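Local coordinates for protein endopolygalacturonase (Chondrostereum purpureum, PDB 1K5C) that probably hydrolyses the alpha-1,4 linkages between galacturonic acid units inside the pectic polygalacturonan of plant cell walls, at residues A[128-133]-A[161-166]; A[155-160]-A[182-187]. All coordinates share one frame; numbering follows the deposited sequence.

Interaction 1 of 2, residues A[128-133]-A[161-166]; sequences DAHLTL and NVTIQN. With NAG (2-acetamido-2-deoxy-beta-D-glucopyranose), chain C.
H130 and T163 meet across two parallel strands on successive coils of the right-handed beta-helix that characterises glycoside hydrolase family 28. H130 CG lies anti to the backbone N (chi1 -155°), and the ring approaches the neighbouring strand, its NE2 reaching T163 OG1 at 2.8 Å in a nearly straight bond (167°) for which either partner could be the donor. The two side chains run at a slant to each other, and the N161 carbonyl oxygen sits 3.3 Å above the imidazole, over its centre. A flat ring with a polar edge suits this place, since it can cover a carbonyl and bond a hydroxyl together. An alanine here would probably leave T163 OG1 without this partner and uncover the N161 carbonyl on that side.

Further along, T132 and T163 lie side by side and point the same way, with T132 OG1 4.0 Å from T163 CB; beta-branched threonine favours the extended backbone and tolerates this partly exposed outer face. L131, L133, V162 and I164 point to the other face, into the core of the coil, where L133 and I164 also run alongside each other, L133 CB 4.1 Å from I164 CG1. Like residues stacked on like in adjacent coils are a hallmark of beta-helices. Q165 NE2 turns to D134.

At the corner before V162, N161 has a positive phi, which asparagine tolerates well, and carries the N-linked sugar; its OD1 accepts a hydrogen bond from N183 ND2. The backbones join in the regular parallel ladder, L131 O accepting from T163 N and L133 O from Q165 N, and the backbone O of N161 that faces the imidazole also receives L131 N at 3.0 Å.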
loop_
_atom_site.group_PDB
_atom_site.type_symbol
_atom_site.label_atom_id
_atom_site.label_comp_id
_atom_site.label_asym_id
_atom_site.label_seq_id
_atom_site.Cartn_x
_atom_site.Cartn_y
_atom_site.Cartn_z
ATOM N N ASP A 128 11.141 -0.159 14.328
ATOM C CA ASP A 128 12.171 0.249 15.293
ATOM C C ASP A 128 13.501 0.498 14.624
ATOM O O ASP A 128 14.481 0.819 15.365
ATOM C CB ASP A 128 12.308 -0.765 16.444
ATOM C CG ASP A 128 12.864 -2.108 16.040
ATOM O OD1 ASP A 128 12.887 -2.439 14.838
ATOM O OD2 ASP A 128 13.345 -2.805 16.979
ATOM N N ALA A 129 13.596 0.402 13.331
ATOM C CA ALA A 129 14.796 0.587 12.520
ATOM C C ALA A 129 14.340 0.375 11.070
ATOM O O ALA A 129 13.130 0.242 10.822
ATOM C CB ALA A 129 15.934 -0.347 12.893
ATOM N N HIS A 130 15.260 0.315 10.108
ATOM C CA HIS A 130 14.774 0.214 8.730
ATOM C C HIS A 130 14.078 -1.127 8.495
ATOM O O HIS A 130 14.506 -2.182 8.976
ATOM C CB HIS A 130 15.949 0.362 7.752
ATOM C CG HIS A 130 15.452 0.878 6.403
ATOM N ND1 HIS A 130 15.426 2.251 6.197
ATOM C CD2 HIS A 130 14.787 0.457 5.372
ATOM C CE1 HIS A 130 14.925 2.618 5.044
ATOM N NE2 HIS A 130 14.532 1.461 4.510
ATOM N N LEU A 131 12.988 -1.081 7.722
ATOM C CA LEU A 131 12.219 -2.259 7.335
ATOM C C LEU A 131 12.096 -2.283 5.819
ATOM O O LEU A 131 11.582 -1.310 5.242
ATOM C CB LEU A 131 10.850 -2.221 8.043
ATOM C CG LEU A 131 9.935 -3.406 7.693
ATOM C CD1 LEU A 131 10.508 -4.744 8.183
ATOM C CD2 LEU A 131 8.584 -3.187 8.361
ATOM N N THR A 132 12.558 -3.371 5.212
ATOM C CA THR A 132 12.539 -3.528 3.770
ATOM C C THR A 132 11.688 -4.714 3.406
ATOM O O THR A 132 11.896 -5.824 3.947
ATOM C CB THR A 132 13.958 -3.743 3.210
ATOM O OG1 THR A 132 14.715 -2.555 3.524
ATOM C CG2 THR A 132 13.957 -3.915 1.701
ATOM N N LEU A 133 10.746 -4.507 2.485
ATOM C CA LEU A 133 9.933 -5.576 1.888
ATOM C C LEU A 133 10.356 -5.653 0.414
ATOM O O LEU A 133 10.302 -4.634 -0.291
ATOM C CB LEU A 133 8.439 -5.283 1.995
ATOM C CG LEU A 133 7.733 -5.624 3.312
ATOM C CD1 LEU A 133 8.410 -5.526 4.615
ATOM C CD2 LEU A 133 6.352 -4.924 3.344
ATOM N N ASN A 161 10.783 4.876 8.022
ATOM C CA ASN A 161 11.975 4.143 7.612
ATOM C C ASN A 161 11.668 2.806 6.947
ATOM O O ASN A 161 12.219 1.768 7.283
ATOM C CB ASN A 161 12.913 3.916 8.838
ATOM C CG ASN A 161 13.196 5.216 9.551
ATOM O OD1 ASN A 161 13.495 6.255 8.952
ATOM N ND2 ASN A 161 13.137 5.118 10.893
ATOM N N VAL A 162 10.778 2.871 5.946
ATOM C CA VAL A 162 10.330 1.692 5.192
ATOM C C VAL A 162 10.746 1.790 3.738
ATOM O O VAL A 162 10.618 2.867 3.119
ATOM C CB VAL A 162 8.782 1.610 5.298
ATOM C CG1 VAL A 162 8.221 0.583 4.296
ATOM C CG2 VAL A 162 8.369 1.264 6.707
ATOM N N THR A 163 11.188 0.658 3.173
ATOM C CA THR A 163 11.397 0.532 1.754
ATOM C C THR A 163 10.601 -0.676 1.257
ATOM O O THR A 163 10.743 -1.759 1.842
ATOM C CB THR A 163 12.897 0.337 1.421
ATOM O OG1 THR A 163 13.540 1.525 1.875
ATOM C CG2 THR A 163 13.125 0.104 -0.089
ATOM N N ILE A 164 9.795 -0.492 0.209
ATOM C CA ILE A 164 9.066 -1.559 -0.434
ATOM C C ILE A 164 9.503 -1.542 -1.896
ATOM O O ILE A 164 9.308 -0.503 -2.576
ATOM C CB ILE A 164 7.533 -1.360 -0.280
ATOM C CG1 ILE A 164 7.172 -1.477 1.219
ATOM C CG2 ILE A 164 6.767 -2.339 -1.159
ATOM C CD1 ILE A 164 5.778 -0.982 1.557
ATOM N N GLN A 165 10.132 -2.636 -2.343
ATOM C CA GLN A 165 10.762 -2.610 -3.678
ATOM C C GLN A 165 10.569 -3.963 -4.333
ATOM O O GLN A 165 10.498 -5.023 -3.668
ATOM C CB GLN A 165 12.236 -2.246 -3.609
ATOM C CG GLN A 165 13.079 -3.194 -2.737
ATOM C CD GLN A 165 14.525 -2.710 -2.574
ATOM O OE1 GLN A 165 14.804 -1.539 -2.629
ATOM N NE2 GLN A 165 15.416 -3.690 -2.321
ATOM N N ASN A 166 10.537 -3.933 -5.690
ATOM C CA ASN A 166 10.508 -5.168 -6.471
ATOM C C ASN A 166 9.256 -6.016 -6.165
ATOM O O ASN A 166 9.279 -7.232 -6.410
ATOM C CB ASN A 166 11.766 -6.057 -6.309
ATOM C CG ASN A 166 13.015 -5.247 -6.542
ATOM O OD1 ASN A 166 13.116 -4.481 -7.494
ATOM N ND2 ASN A 166 13.998 -5.416 -5.660
HETATM C C1 NAG C . 13.452 6.066 11.922
HETATM C C2 NAG C . 14.952 6.577 11.723
HETATM C C3 NAG C . 15.192 7.620 12.878
HETATM C C4 NAG C . 14.197 8.767 12.813
HETATM C C5 NAG C . 12.749 8.118 12.939
HETATM C C6 NAG C . 11.798 9.260 12.610
HETATM C C7 NAG C . 16.472 4.768 11.068
HETATM C C8 NAG C . 17.267 3.631 11.468
HETATM N N2 NAG C . 15.814 5.439 12.013
HETATM O O3 NAG C . 16.550 8.115 12.781
HETATM O O4 NAG C . 14.246 9.630 13.983
HETATM O O5 NAG C . 12.663 7.260 11.737
HETATM O O6 NAG C . 11.836 9.222 11.192
HETATM O O7 NAG C . 16.405 5.135 9.949
#

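Interaction 2 of 2, residues A[155-160]-A[182-187]; sequences FDVSAN and NNIRFE. With NAG (2-acetamido-2-deoxy-beta-D-glucopyranose), chain C.
N160 bonds to N182 where the chain turns a corner on two neighbouring coils of the beta-helix. N160 CG lies anti to the carbonyl carbon (chi1 -57°), and OD1 accepts the N182 backbone N-H at 2.9 Å, in the carbonyl plane and on a lone pair. Asparagine suits this turn because its short amide can take up a backbone N-H of the next coil. The pair is reinforced by a CA-H...O contact from N160 CA to N182 O at 3.2 Å. This is the partly exposed side, flanked by the glycan on N161: N160 CB comes within 3.4 Å of the sugar's O5.

Inward, the contact becomes buried and mainly apolar. I184 CD1 lies 3.4 Å from the backbone oxygen A159 O and 4.3 Å from V157 CG1, so the isoleucine tip fills the space between two faces of the coil; the small side chain of A159 takes no close part. Further from the turn, F155 and F186 touch more lightly: F155 CD2 comes to the edge of the F186 ring, near its plane, at 4.5 Å from F186 CE1. Large aromatic rings suit the wide interior, which the backbones alone, with F155 CA and F186 CA 10.3 Å apart, could not close.

The two strands are not paired with each other but face across the helix interior. F155 and V157 bond through their backbones to strand 176-179, and I184 and F186 also pack on I178 and I176 of that strand, while I164 of strand 162-170 touches V157.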
loop_
_atom_site.group_PDB
_atom_site.type_symbol
_atom_site.label_atom_id
_atom_site.label_comp_id
_atom_site.label_asym_id
_atom_site.label_seq_id
_atom_site.Cartn_x
_atom_site.Cartn_y
_atom_site.Cartn_z
ATOM N N PHE A 155 -0.292 -2.917 0.273
ATOM C CA PHE A 155 0.504 -2.530 1.446
ATOM C C PHE A 155 -0.126 -1.281 2.056
ATOM O O PHE A 155 -0.288 -0.276 1.353
ATOM C CB PHE A 155 1.956 -2.158 1.044
ATOM C CG PHE A 155 2.675 -3.276 0.325
ATOM C CD1 PHE A 155 3.382 -4.261 1.047
ATOM C CD2 PHE A 155 2.651 -3.364 -1.074
ATOM C CE1 PHE A 155 4.025 -5.282 0.361
ATOM C CE2 PHE A 155 3.299 -4.378 -1.736
ATOM C CZ PHE A 155 3.968 -5.366 -1.044
ATOM N N ASP A 156 -0.454 -1.351 3.346
ATOM C CA ASP A 156 -0.894 -0.180 4.133
ATOM C C ASP A 156 0.219 0.152 5.103
ATOM O O ASP A 156 0.587 -0.688 5.928
ATOM C CB ASP A 156 -2.189 -0.500 4.884
ATOM C CG ASP A 156 -3.383 -0.712 3.977
ATOM O OD1 ASP A 156 -3.496 0.154 3.014
ATOM O OD2 ASP A 156 -4.193 -1.601 4.151
ATOM N N VAL A 157 0.783 1.357 4.973
ATOM C CA VAL A 157 1.967 1.723 5.741
ATOM C C VAL A 157 1.678 2.847 6.701
ATOM O O VAL A 157 1.294 3.942 6.291
ATOM C CB VAL A 157 3.126 2.129 4.783
ATOM C CG1 VAL A 157 4.380 2.467 5.592
ATOM C CG2 VAL A 157 3.402 1.010 3.766
ATOM N N SER A 158 1.917 2.577 7.990
ATOM C CA SER A 158 1.928 3.590 9.081
ATOM C C SER A 158 3.220 3.343 9.854
ATOM O O SER A 158 3.228 2.548 10.802
ATOM C CB SER A 158 0.690 3.526 9.945
ATOM O OG SER A 158 -0.479 3.937 9.220
ATOM N N ALA A 159 4.290 3.961 9.400
ATOM C CA ALA A 159 5.623 3.551 9.890
ATOM C C ALA A 159 6.645 4.526 9.336
ATOM O O ALA A 159 6.478 5.129 8.288
ATOM C CB ALA A 159 5.956 2.156 9.326
ATOM N N ASN A 160 7.782 4.602 10.070
ATOM C CA ASN A 160 8.961 5.310 9.575
ATOM C C ASN A 160 9.946 4.350 8.932
ATOM O O ASN A 160 10.040 3.174 9.314
ATOM C CB ASN A 160 9.653 6.040 10.743
ATOM C CG ASN A 160 8.710 6.999 11.450
ATOM O OD1 ASN A 160 8.000 7.766 10.823
ATOM N ND2 ASN A 160 8.773 6.975 12.757
ATOM N N ASN A 182 7.459 8.878 8.226
ATOM C CA ASN A 182 8.548 9.589 7.580
ATOM C C ASN A 182 9.519 8.606 6.951
ATOM O O ASN A 182 9.835 7.579 7.534
ATOM C CB ASN A 182 9.324 10.427 8.626
ATOM C CG ASN A 182 10.440 11.245 7.986
ATOM O OD1 ASN A 182 10.147 12.181 7.215
ATOM N ND2 ASN A 182 11.693 10.906 8.248
ATOM N N ASN A 183 10.050 8.986 5.759
ATOM C CA ASN A 183 11.163 8.279 5.103
ATOM C C ASN A 183 10.663 6.913 4.594
ATOM O O ASN A 183 11.017 5.853 5.138
ATOM C CB ASN A 183 12.368 8.125 6.038
ATOM C CG ASN A 183 13.490 7.362 5.326
ATOM O OD1 ASN A 183 13.600 7.358 4.084
ATOM N ND2 ASN A 183 14.299 6.680 6.133
ATOM N N ILE A 184 9.855 6.989 3.582
ATOM C CA ILE A 184 9.208 5.829 2.976
ATOM C C ILE A 184 9.511 5.833 1.473
ATOM O O ILE A 184 9.266 6.830 0.804
ATOM C CB ILE A 184 7.679 5.827 3.254
ATOM C CG1 ILE A 184 7.417 5.795 4.769
ATOM C CG2 ILE A 184 7.011 4.637 2.534
ATOM C CD1 ILE A 184 6.086 6.338 5.148
ATOM N N ARG A 185 10.026 4.695 1.006
ATOM C CA ARG A 185 10.453 4.551 -0.380
ATOM C C ARG A 185 9.678 3.383 -1.009
ATOM O O ARG A 185 9.653 2.298 -0.435
ATOM C CB ARG A 185 11.951 4.308 -0.454
ATOM C CG ARG A 185 12.474 4.216 -1.884
ATOM C CD ARG A 185 13.990 3.971 -1.812
ATOM N NE ARG A 185 14.494 5.221 -1.998
ATOM C CZ ARG A 185 15.025 5.961 -2.966
ATOM N NH1 ARG A 185 15.281 5.694 -4.204
ATOM N NH2 ARG A 185 15.228 7.097 -2.358
ATOM N N PHE A 186 9.045 3.639 -2.154
ATOM C CA PHE A 186 8.266 2.636 -2.894
ATOM C C PHE A 186 8.925 2.608 -4.300
ATOM O O PHE A 186 8.706 3.560 -5.076
ATOM C CB PHE A 186 6.811 3.020 -2.925
ATOM C CG PHE A 186 5.873 1.991 -3.550
ATOM C CD1 PHE A 186 5.554 0.842 -2.822
ATOM C CD2 PHE A 186 5.314 2.185 -4.804
ATOM C CE1 PHE A 186 4.665 -0.100 -3.384
ATOM C CE2 PHE A 186 4.436 1.249 -5.355
ATOM C CZ PHE A 186 4.105 0.116 -4.637
ATOM N N GLU A 187 9.754 1.601 -4.573
ATOM C CA GLU A 187 10.605 1.632 -5.753
ATOM C C GLU A 187 10.531 0.316 -6.551
ATOM O O GLU A 187 10.630 -0.786 -6.013
ATOM C CB GLU A 187 12.074 1.904 -5.354
ATOM C CG GLU A 187 13.001 2.014 -6.555
ATOM C CD GLU A 187 14.334 2.671 -6.249
ATOM O OE1 GLU A 187 14.772 2.691 -5.094
ATOM O OE2 GLU A 187 14.971 3.144 -7.230
HETATM C C1 NAG C . 13.452 6.066 11.922
HETATM C C2 NAG C . 14.952 6.577 11.723
HETATM C C3 NAG C . 15.192 7.620 12.878
HETATM C C4 NAG C . 14.197 8.767 12.813
HETATM C C5 NAG C . 12.749 8.118 12.939
HETATM C C6 NAG C . 11.798 9.260 12.610
HETATM C C7 NAG C . 16.472 4.768 11.068
HETATM C C8 NAG C . 17.267 3.631 11.468
HETATM N N2 NAG C . 15.814 5.439 12.013
HETATM O O3 NAG C . 16.550 8.115 12.781
HETATM O O4 NAG C . 14.246 9.630 13.983
HETATM O O5 NAG C . 12.663 7.260 11.737
HETATM O O6 NAG C . 11.836 9.222 11.192
HETATM O O7 NAG C . 16.405 5.135 9.949
#

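Overall arrangement
Interactions 1 and 2 have centres about 7 Å apart and interlock along the chain: 128-133 comes first, then 155-160, 161-166 and 182-187, so their segments alternate. Interaction 1 links neighbouring strands on one face of the beta-helix, whereas interaction 2 spans the interior between that face and the sheet holding strand 155-158. The strands 162-170 and 184-187 are neighbours, probably hydrogen-bonded through V162 O to R185 N and R185 O to I164 N, and I164 CG2 packs on F186 CD1. Interaction 1 carries the glycan on N161 and interaction 2 borders it. Together they join successive coils laterally and through the core, building the elongated solenoid whose strands and loops carry the galacturonate-binding residues.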